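Local coordinates for protein NADH:ubiquinone oxidoreductase, Na translocating, F subunit (Porphyromonas gingivalis, PDB 2R6H) that binds flavin-adenine dinucleotide and is an oxidoreductase subunit of ferredoxin-reductase-like build that probably also binds a nicotinamide nucleotide, at residues 151-156 / 257-262; 155-160 / 184-189. All coordinates share one frame; numbering follows the deposited sequence.

Contact 1. Residues 151-156 / 257-262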
# COMPACT_ATOMS: atom_id res chain seq x y z
N HIS A 151 2.78 7.92 12.58
CA HIS A 151 2.58 6.96 13.66
C HIS A 151 1.23 7.13 14.38
O HIS A 151 0.67 8.23 14.42
CB HIS A 151 3.71 7.05 14.70
CG HIS A 151 5.09 6.87 14.12
ND1 HIS A 151 6.13 7.73 14.41
CD2 HIS A 151 5.59 5.94 13.28
CE1 HIS A 151 7.22 7.33 13.76
NE2 HIS A 151 6.91 6.25 13.07
N ILE A 152 0.76 6.04 14.99
CA ILE A 152 -0.47 6.06 15.78
C ILE A 152 -0.38 7.09 16.91
O ILE A 152 0.67 7.23 17.54
CB ILE A 152 -0.78 4.68 16.38
CG1 ILE A 152 -0.64 3.59 15.31
CG2 ILE A 152 -2.17 4.66 16.99
CD1 ILE A 152 -0.51 2.19 15.87
N GLN A 153 -1.48 7.79 17.15
CA GLN A 153 -1.56 8.73 18.26
C GLN A 153 -1.94 8.01 19.55
O GLN A 153 -2.79 7.12 19.55
CB GLN A 153 -2.56 9.84 17.96
CG GLN A 153 -2.32 10.53 16.63
CD GLN A 153 -0.99 11.24 16.57
OE1 GLN A 153 -0.77 12.23 17.27
NE2 GLN A 153 -0.09 10.75 15.72
N ASP A 154 -1.31 8.41 20.65
CA ASP A 154 -1.73 7.97 21.97
C ASP A 154 -3.04 8.64 22.39
O ASP A 154 -3.03 9.64 23.10
CB ASP A 154 -0.64 8.24 23.01
CG ASP A 154 0.65 7.51 22.69
OD1 ASP A 154 0.64 6.61 21.82
OD2 ASP A 154 1.69 7.84 23.31
N THR A 155 -4.15 8.07 21.93
CA THR A 155 -5.47 8.51 22.37
C THR A 155 -6.36 7.30 22.67
O THR A 155 -5.98 6.16 22.41
CB THR A 155 -6.16 9.38 21.30
OG1 THR A 155 -5.16 10.10 20.56
CG2 THR A 155 -7.12 10.37 21.94
N ASP A 156 -7.55 7.56 23.21
CA ASP A 156 -8.61 6.57 23.23
C ASP A 156 -9.58 6.78 22.07
O ASP A 156 -10.59 6.09 21.95
CB ASP A 156 -9.37 6.62 24.56
CG ASP A 156 -8.47 6.39 25.76
OD1 ASP A 156 -7.59 5.51 25.67
OD2 ASP A 156 -8.65 7.08 26.78
N GLU A 257 -9.91 10.09 14.66
CA GLU A 257 -8.62 10.26 14.03
C GLU A 257 -8.68 9.50 12.73
O GLU A 257 -9.15 8.36 12.68
CB GLU A 257 -7.49 9.74 14.93
CG GLU A 257 -7.00 10.78 15.95
CD GLU A 257 -6.51 10.17 17.26
OE1 GLU A 257 -6.23 8.95 17.28
OE2 GLU A 257 -6.42 10.94 18.26
N TYR A 258 -8.25 10.15 11.66
CA TYR A 258 -8.27 9.59 10.32
C TYR A 258 -6.86 9.23 9.87
O TYR A 258 -6.02 10.11 9.68
CB TYR A 258 -8.88 10.61 9.35
CG TYR A 258 -10.33 10.88 9.65
CD1 TYR A 258 -10.70 11.84 10.56
CD2 TYR A 258 -11.32 10.14 9.04
CE1 TYR A 258 -12.03 12.06 10.85
CE2 TYR A 258 -12.65 10.36 9.31
CZ TYR A 258 -12.99 11.32 10.22
OH TYR A 258 -14.31 11.53 10.50
N TYR A 259 -6.59 7.95 9.72
CA TYR A 259 -5.31 7.56 9.16
C TYR A 259 -5.51 7.10 7.74
O TYR A 259 -6.15 6.09 7.50
CB TYR A 259 -4.64 6.48 10.02
CG TYR A 259 -4.43 6.91 11.45
CD1 TYR A 259 -3.22 7.46 11.87
CD2 TYR A 259 -5.44 6.79 12.39
CE1 TYR A 259 -3.04 7.87 13.18
CE2 TYR A 259 -5.26 7.19 13.70
CZ TYR A 259 -4.06 7.73 14.09
OH TYR A 259 -3.91 8.12 15.39
N MSE A 260 -5.01 7.85 6.77
CA MSE A 260 -5.14 7.41 5.40
C MSE A 260 -3.81 7.35 4.68
O MSE A 260 -2.89 8.09 4.99
CB MSE A 260 -6.12 8.29 4.62
CG MSE A 260 -5.48 9.40 3.83
SE MSE A 260 -6.85 10.41 2.85
CE MSE A 260 -7.88 8.91 2.18
N CYS A 261 -3.71 6.43 3.73
CA CYS A 261 -2.61 6.41 2.79
C CYS A 261 -3.10 5.89 1.46
O CYS A 261 -3.72 4.83 1.38
CB CYS A 261 -1.46 5.56 3.29
SG CYS A 261 0.02 5.78 2.28
N GLY A 262 -2.83 6.64 0.41
CA GLY A 262 -3.25 6.28 -0.93
C GLY A 262 -2.91 7.41 -1.87
O GLY A 262 -2.29 8.39 -1.47
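Two side chains of strand 256-261, Tyr259 and Glu257, lean toward the irregular segment 151-156 and meet it tip first, while the backbones stay apart: the CA atoms of Ile152 and Tyr259 are 8.3 Å from each other. Tyr259, its CG anti to the carbonyl carbon, brings its hydroxyl to the backbone N and CG of Gln153. There the backbone N of Gln153 donates to Tyr259 OH over 3.0 Å, fairly straight at 161°, and Tyr259 OH in turn donates to Glu257 OE1, reaching it from above the carboxylate plane. The phenol oxygen thus links loop and strand as acceptor and donor at once. In Gln153, chi1 (-52°) puts CG beside the same hydroxyl, and the bend at chi2 (-63°) then swings the amide back along its own segment, where NE2 binds His151 O at 2.9 Å; that carbonyl oxygen also lies at the edge of the Tyr259 ring. This strand belongs to the parallel sheet of the Rossmann-like NAD-binding domain, and the loop follows strand 140-147 of the antiparallel sheet, so the phenol meets the connection between the two sheets. Farther along, Thr155 crosses Glu257 obliquely and its OG1 donates to the syn lone pair of Glu257 OE2, 2.8 Å away. Glu257 OE1 also forms a salt bridge with Arg186, which probably favours the ionised carboxylate, and the Tyr259 ring stacks with Phe285 of the adjoining strand.

Contact 2. Residues 155-160 / 184-189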
# COMPACT_ATOMS: atom_id res chain seq x y z
N THR A 155 -4.15 8.07 21.93
CA THR A 155 -5.47 8.51 22.37
C THR A 155 -6.36 7.30 22.67
O THR A 155 -5.98 6.16 22.41
CB THR A 155 -6.16 9.38 21.30
OG1 THR A 155 -5.16 10.10 20.56
CG2 THR A 155 -7.12 10.37 21.94
N ASP A 156 -7.55 7.56 23.21
CA ASP A 156 -8.61 6.57 23.23
C ASP A 156 -9.58 6.78 22.07
O ASP A 156 -10.59 6.09 21.95
CB ASP A 156 -9.37 6.62 24.56
CG ASP A 156 -8.47 6.39 25.76
OD1 ASP A 156 -7.59 5.51 25.67
OD2 ASP A 156 -8.65 7.08 26.78
N ALA A 157 -9.24 7.73 21.20
CA ALA A 157 -10.14 8.17 20.13
C ALA A 157 -10.55 7.05 19.16
O ALA A 157 -9.84 6.06 19.02
CB ALA A 157 -9.49 9.30 19.36
N GLU A 158 -11.68 7.22 18.48
CA GLU A 158 -12.01 6.29 17.41
C GLU A 158 -11.02 6.46 16.27
O GLU A 158 -10.61 7.57 15.97
CB GLU A 158 -13.43 6.51 16.89
CG GLU A 158 -13.81 5.55 15.76
CD GLU A 158 -15.22 5.77 15.22
OE1 GLU A 158 -16.02 6.50 15.85
OE2 GLU A 158 -15.53 5.18 14.15
N MSE A 159 -10.64 5.36 15.64
CA MSE A 159 -9.80 5.43 14.46
C MSE A 159 -10.58 4.99 13.23
O MSE A 159 -11.34 4.02 13.26
CB MSE A 159 -8.57 4.54 14.63
CG MSE A 159 -7.99 4.51 16.03
SE MSE A 159 -6.16 3.78 16.11
CE MSE A 159 -6.35 2.64 17.70
N LEU A 160 -10.38 5.73 12.14
CA LEU A 160 -10.90 5.35 10.83
C LEU A 160 -9.77 5.34 9.82
O LEU A 160 -9.20 6.39 9.51
CB LEU A 160 -11.98 6.34 10.39
CG LEU A 160 -12.98 5.85 9.34
CD1 LEU A 160 -14.25 6.70 9.38
CD2 LEU A 160 -12.37 5.86 7.95
N THR A 184 -5.60 -3.87 21.32
CA THR A 184 -6.25 -2.64 21.75
C THR A 184 -7.74 -2.75 21.95
O THR A 184 -8.41 -3.64 21.42
CB THR A 184 -6.02 -1.49 20.76
OG1 THR A 184 -6.73 -0.33 21.23
CG2 THR A 184 -6.52 -1.87 19.37
N GLY A 185 -8.27 -1.80 22.71
CA GLY A 185 -9.69 -1.76 22.98
C GLY A 185 -10.30 -0.57 22.30
O GLY A 185 -11.49 -0.29 22.46
N ARG A 186 -9.48 0.15 21.55
CA ARG A 186 -9.97 1.25 20.75
C ARG A 186 -10.92 0.74 19.66
O ARG A 186 -10.83 -0.43 19.25
CB ARG A 186 -8.80 1.98 20.11
CG ARG A 186 -8.04 2.83 21.07
CD ARG A 186 -7.88 4.20 20.47
NE ARG A 186 -6.51 4.52 20.12
CZ ARG A 186 -6.16 5.49 19.28
NH1 ARG A 186 -7.09 6.23 18.68
NH2 ARG A 186 -4.88 5.70 19.04
N LYS A 187 -11.83 1.60 19.20
CA LYS A 187 -12.69 1.27 18.07
C LYS A 187 -12.02 1.68 16.77
O LYS A 187 -11.55 2.81 16.61
CB LYS A 187 -14.04 1.95 18.22
CG LYS A 187 -14.96 1.74 17.04
CD LYS A 187 -16.39 1.51 17.50
CE LYS A 187 -17.38 1.79 16.38
NZ LYS A 187 -17.07 3.08 15.72
N VAL A 188 -11.95 0.74 15.83
CA VAL A 188 -11.09 0.90 14.66
C VAL A 188 -11.75 0.34 13.42
O VAL A 188 -12.04 -0.85 13.35
CB VAL A 188 -9.73 0.16 14.85
CG1 VAL A 188 -8.86 0.34 13.63
CG2 VAL A 188 -8.99 0.64 16.10
N SER A 189 -11.98 1.18 12.42
CA SER A 189 -12.44 0.68 11.13
C SER A 189 -11.38 0.94 10.06
O SER A 189 -10.65 1.95 10.12
CB SER A 189 -13.77 1.32 10.74
OG SER A 189 -13.67 2.73 10.58
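The guanidinium of Arg186 lies between two layers of segment 155-160: Met159 CE packs over one face, offset toward the rim, and the carbonyl of Thr155 covers the opposite one. At its edge NH1 points almost exactly in its own plane at Ala157 O, 2.8 Å away with an N-H...O angle of 169°. Bends at chi2 and chi3 of Arg186 turn the group into this slot, and Met159, bent at its terminal methyl, crosses it at about a right angle while CE also touches Val188 CG2 at 3.7 Å. Beyond this shell the backbones pair as parallel strands: Met159 N donates to Lys187 O over 2.9 Å, and Ser189 N returns a bond to Met159 O at 3.0 Å. Glu158 and Lys187 run side by side in the same direction, joining OE2 to NZ in a salt bridge of 3.0 Å, and both charged ends also bind Tyr246 OH. An ST turn positions Arg186, whose N donates to Thr184 OG1. The pairing is that of a beta-alpha-beta crossover, with strands 158-164 and 188-194 joined through helix 168-181; Met159 and Val188 face that helix, whereas Leu160 rests against helix 238-247 on the sheet's other side.

How the contacts relate
From the N terminus, the chain leaves strand 140-147 of the antiparallel sheet, runs through 151-156 and turns directly into strand 158-164, so both contacts start from one continuous run and share Thr155 and Asp156. Contact 2 closes the shorter loop, returning after helix 168-181 at 184-189; contact 1 closes a far longer one, coming back only at 257-262. The span of contact 2 lies wholly within that of contact 1, so the two nest and do not cross. In the parallel sheet, strand 158-164 lies between the two returning strands, with Glu257 hydrogen-bonded to the backbone of Glu158 and Leu160. The contacts also touch where Ile152 CG2 packs against Arg186 NH2.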